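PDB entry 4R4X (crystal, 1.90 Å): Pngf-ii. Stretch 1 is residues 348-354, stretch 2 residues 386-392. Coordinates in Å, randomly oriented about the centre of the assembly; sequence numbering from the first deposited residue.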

ATOM      1  N   ALA A 348      -2.014  -7.378  14.642  1.00 13.47           N
ATOM      2  CA  ALA A 348      -2.231  -5.979  14.922  1.00 13.34           C
ATOM      3  C   ALA A 348      -2.485  -5.856  16.413  1.00 13.13           C
ATOM      4  O   ALA A 348      -3.097  -6.738  17.012  1.00 13.88           O
ATOM      5  N   PHE A 349      -1.956  -4.788  17.002  1.00 12.76           N
ATOM      6  CA  PHE A 349      -2.089  -4.485  18.422  1.00 13.16           C
ATOM      7  C   PHE A 349      -2.587  -3.062  18.553  1.00 12.95           C
ATOM      8  O   PHE A 349      -2.081  -2.168  17.879  1.00 12.43           O
ATOM      9  N   ILE A 350      -3.596  -2.861  19.394  1.00 13.55           N
ATOM     10  CA  ILE A 350      -3.923  -1.525  19.905  1.00 13.65           C
ATOM     11  C   ILE A 350      -4.126  -1.655  21.420  1.00 14.01           C
ATOM     12  O   ILE A 350      -5.091  -2.271  21.882  1.00 14.20           O
ATOM     13  N   GLY A 351      -3.198  -1.097  22.191  1.00 15.42           N
ATOM     14  CA  GLY A 351      -3.269  -1.166  23.628  1.00 16.38           C
ATOM     15  C   GLY A 351      -4.412  -0.300  24.119  1.00 17.29           C
ATOM     16  O   GLY A 351      -4.350   0.913  23.995  1.00 18.45           O
ATOM     17  N   ASN A 352      -5.439  -0.920  24.692  1.00 18.11           N
ATOM     18  CA  ASN A 352      -6.567  -0.205  25.228  1.00 18.85           C
ATOM     19  C   ASN A 352      -7.229  -1.005  26.351  1.00 20.74           C
ATOM     20  O   ASN A 352      -6.960  -2.195  26.522  1.00 19.14           O
ATOM     21  N   TYR A 353      -8.134  -0.354  27.076  1.00 23.29           N
ATOM     22  CA  TYR A 353      -8.839  -0.992  28.211  1.00 24.48           C
ATOM     23  C   TYR A 353     -10.340  -0.865  28.001  1.00 24.53           C
ATOM     24  O   TYR A 353     -11.107  -0.949  28.954  1.00 25.28           O
ATOM     25  N   ASP A 354     -10.767  -0.706  26.754  1.00 23.46           N
ATOM     26  CA  ASP A 354     -12.167  -0.436  26.459  1.00 22.18           C
ATOM     27  C   ASP A 354     -12.927  -1.645  25.914  1.00 21.95           C
ATOM     28  O   ASP A 354     -12.476  -2.297  24.962  1.00 19.76           O
ATOM     29  N   THR A 386       9.023  -2.411  22.389  1.00 12.96           N
ATOM     30  CA  THR A 386       7.596  -2.117  22.406  1.00 13.02           C
ATOM     31  C   THR A 386       6.793  -3.262  23.042  1.00 13.79           C
ATOM     32  O   THR A 386       6.807  -4.395  22.539  1.00 13.29           O
ATOM     33  N   ASN A 387       6.058  -2.972  24.110  1.00 13.97           N
ATOM     34  CA  ASN A 387       5.362  -4.053  24.809  1.00 14.63           C
ATOM     35  C   ASN A 387       3.938  -4.274  24.285  1.00 15.21           C
ATOM     36  O   ASN A 387       2.910  -3.853  24.871  1.00 14.89           O
ATOM     37  N   VAL A 388       3.909  -4.946  23.141  1.00 15.29           N
ATOM     38  CA  VAL A 388       2.679  -5.369  22.510  1.00 15.09           C
ATOM     39  C   VAL A 388       1.916  -6.259  23.468  1.00 14.79           C
ATOM     40  O   VAL A 388       0.682  -6.275  23.431  1.00 14.75           O
HETATM   41  N   MSE A 389       2.648  -6.968  24.335  1.00 14.88           N
HETATM   42  CA  MSE A 389       2.026  -7.796  25.375  1.00 16.35           C
HETATM   43  C   MSE A 389       1.758  -7.031  26.671  1.00 16.75           C
HETATM   44  O   MSE A 389       1.750  -7.614  27.760  1.00 16.28           O
ATOM     45  N   GLU A 390       1.521  -5.730  26.544  1.00 17.65           N
ATOM     46  CA  GLU A 390       1.154  -4.867  27.681  1.00 18.74           C
ATOM     47  C   GLU A 390       0.027  -5.452  28.542  1.00 18.69           C
ATOM     48  O   GLU A 390       0.072  -5.359  29.772  1.00 16.68           O
HETATM   49  N   MSE A 391      -0.975  -6.019  27.914  1.00 18.42           N
HETATM   50  CA  MSE A 391      -2.132  -6.591  28.645  1.00 21.44           C
HETATM   51  C   MSE A 391      -1.966  -8.109  28.732  1.00 20.06           C
HETATM   52  O   MSE A 391      -2.938  -8.858  28.782  1.00 20.25           O
ATOM     53  N   ALA A 392      -0.723  -8.571  28.693  1.00 19.17           N
ATOM     54  CA  ALA A 392      -0.412  -9.979  28.880  1.00 18.99           C
ATOM     55  C   ALA A 392       0.880 -10.168  29.653  1.00 19.04           C
ATOM     56  O   ALA A 392       1.578 -11.155  29.431  1.00 19.15           O
TER

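The contact between the two stretches is built around Phe349, whose CA-to-CB bond points toward the second stretch from the buried strand that opens the first. With chi1 at 161° (t) and chi2 at 73°, its ring lies flat against the backbone of Val388. Val388 CA sits 3.9 Å from the ring centroid and only 3° off the ring normal, an almost ideal CH-pi arrangement over the face. Val388 itself is directed sideways (chi1 153°, t), which still brings its CG2 to 3.7 Å from Phe349 CD2, so that main chain and side chain both cover the aromatic ring. The closest approach of the pair is from Phe349 CE1 to the carbonyl oxygen Val388 O, at 3.1 Å.

The backbone facing the ring is folded into a type I beta turn from Asn387 to Glu390, closed by a 2.9 Å hydrogen bond from Glu390 N to Asn387 O. Beyond the turn, selenomethionine Met391 points toward the first stretch and extends the apolar surface. Its SE lies near the plane of the Phe349 ring, at the edge, 4.4 Å from Phe349 CE1. An m chi1, an off-well chi2 of 93° and a t chi3 carry the terminal methyl onward along the first stretch, where Met391 CE packs 3.8 Å from Gly351 C and 3.5 Å from Asn352 N. The same methyl lies over one face of Tyr353, 3.8 Å from the ring centroid, and comes within 3.3 Å of Tyr353 CE2. Tyr353 leaves its backbone sideways, but its m rotamer brings the end of the side chain nearer, with the ring over Met391 CE.

Glu390 forms the polar margin. Its extended side chain, with all three chi angles near 180°, places OE2 at the edge of the Phe349 ring, 3.7 Å from Phe349 CZ, and 4.0 Å from Gly351 CA. The absence of a side chain at Gly351 matters here, because an ideally placed CB would fall 2.6 Å from Glu390 OE2 and clash. Glu390 OE1 is hydrogen-bonded elsewhere in the structure.

No hydrogen bond crosses between the stretches; the Asn352 side chain finds its partners within the first. Asn352, directed away with a p chi1, donates from ND2 to Ile350 O (2.9 Å), while its OD1 accepts from Asp354 N (3.0 Å), so one amide side chain links the strand residue Ile350 to the loop at Asp354. Asn352 O, in contrast, is buried by the contact without a partner in the model.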

ATOM      1  CB  ALA A 348      -3.405  -5.468  14.122  1.00 13.24           C
ATOM      2  CB  PHE A 349      -0.726  -4.619  19.121  1.00 13.21           C
ATOM      3  CG  PHE A 349      -0.614  -3.925  20.456  1.00 14.14           C
ATOM      4  CD1 PHE A 349      -1.240  -4.427  21.590  1.00 14.47           C
ATOM      5  CD2 PHE A 349       0.180  -2.791  20.597  1.00 14.88           C
ATOM      6  CE1 PHE A 349      -1.107  -3.789  22.817  1.00 14.72           C
ATOM      7  CE2 PHE A 349       0.338  -2.161  21.825  1.00 14.67           C
ATOM      8  CZ  PHE A 349      -0.302  -2.658  22.939  1.00 14.71           C
ATOM      9  CB  ILE A 350      -5.174  -0.915  19.238  1.00 13.74           C
ATOM     10  CG1 ILE A 350      -4.980  -0.803  17.719  1.00 13.84           C
ATOM     11  CG2 ILE A 350      -5.439   0.466  19.844  1.00 14.11           C
ATOM     12  CD1 ILE A 350      -6.224  -0.410  16.947  1.00 14.34           C
ATOM     13  CB  ASN A 352      -7.595   0.083  24.121  1.00 18.99           C
ATOM     14  CG  ASN A 352      -8.367  -1.162  23.690  1.00 19.82           C
ATOM     15  OD1 ASN A 352      -9.483  -1.429  24.181  1.00 20.78           O
ATOM     16  ND2 ASN A 352      -7.787  -1.932  22.788  1.00 19.21           N
ATOM     17  CB  TYR A 353      -8.425  -0.363  29.564  1.00 26.54           C
ATOM     18  CG  TYR A 353      -7.068  -0.836  30.070  1.00 28.93           C
ATOM     19  CD1 TYR A 353      -6.923  -2.100  30.652  1.00 29.30           C
ATOM     20  CD2 TYR A 353      -5.918  -0.033  29.938  1.00 29.49           C
ATOM     21  CE1 TYR A 353      -5.685  -2.549  31.106  1.00 29.64           C
ATOM     22  CE2 TYR A 353      -4.675  -0.474  30.390  1.00 29.34           C
ATOM     23  CZ  TYR A 353      -4.561  -1.728  30.978  1.00 30.89           C
ATOM     24  OH  TYR A 353      -3.334  -2.197  31.438  1.00 31.04           O
ATOM     25  CB  ASP A 354     -12.289   0.705  25.436  1.00 22.17           C
ATOM     26  CG  ASP A 354     -13.682   1.274  25.396  1.00 23.04           C
ATOM     27  OD1 ASP A 354     -13.989   2.054  26.320  1.00 26.93           O
ATOM     28  OD2 ASP A 354     -14.481   0.914  24.507  1.00 22.34           O
ATOM     29  CB  THR A 386       7.070  -1.851  20.986  1.00 12.98           C
ATOM     30  OG1 THR A 386       7.832  -0.803  20.360  1.00 12.54           O
ATOM     31  CG2 THR A 386       5.581  -1.452  21.020  1.00 13.32           C
ATOM     32  CB  ASN A 387       5.461  -3.923  26.327  1.00 15.39           C
ATOM     33  CG  ASN A 387       4.825  -2.662  26.859  1.00 16.30           C
ATOM     34  OD1 ASN A 387       4.867  -1.603  26.218  1.00 16.61           O
ATOM     35  ND2 ASN A 387       4.226  -2.769  28.040  1.00 15.96           N
ATOM     36  CB  VAL A 388       2.974  -6.058  21.167  1.00 15.19           C
ATOM     37  CG1 VAL A 388       1.910  -7.074  20.766  1.00 15.64           C
ATOM     38  CG2 VAL A 388       3.154  -4.993  20.078  1.00 15.45           C
HETATM   39  CB  MSE A 389       2.909  -9.046  25.581  1.00 17.35           C
HETATM   40  CG  MSE A 389       2.621 -10.060  24.487  1.00 19.73           C
HETATM   41 SE   MSE A 389       3.832 -11.610  24.737  1.00 25.97          SE
HETATM   42  CE  MSE A 389       2.836 -12.434  26.210  1.00 23.52           C
ATOM     43  CB  GLU A 390       0.719  -3.513  27.143  1.00 21.15           C
ATOM     44  CG  GLU A 390       0.274  -2.491  28.181  1.00 23.45           C
ATOM     45  CD  GLU A 390      -0.324  -1.233  27.535  1.00 26.30           C
ATOM     46  OE1 GLU A 390      -0.807  -0.355  28.275  1.00 25.86           O
ATOM     47  OE2 GLU A 390      -0.314  -1.124  26.289  1.00 27.35           O
HETATM   48  CB  MSE A 391      -3.420  -6.146  27.938  1.00 23.24           C
HETATM   49  CG  MSE A 391      -3.738  -4.667  28.194  1.00 27.47           C
HETATM   50 SE   MSE A 391      -2.977  -3.517  26.750  1.00 39.04          SE
HETATM   51  CE  MSE A 391      -3.627  -1.801  27.507  1.00 32.23           C
ATOM     52  CB  ALA A 392      -0.325 -10.679  27.535  1.00 19.63           C
TER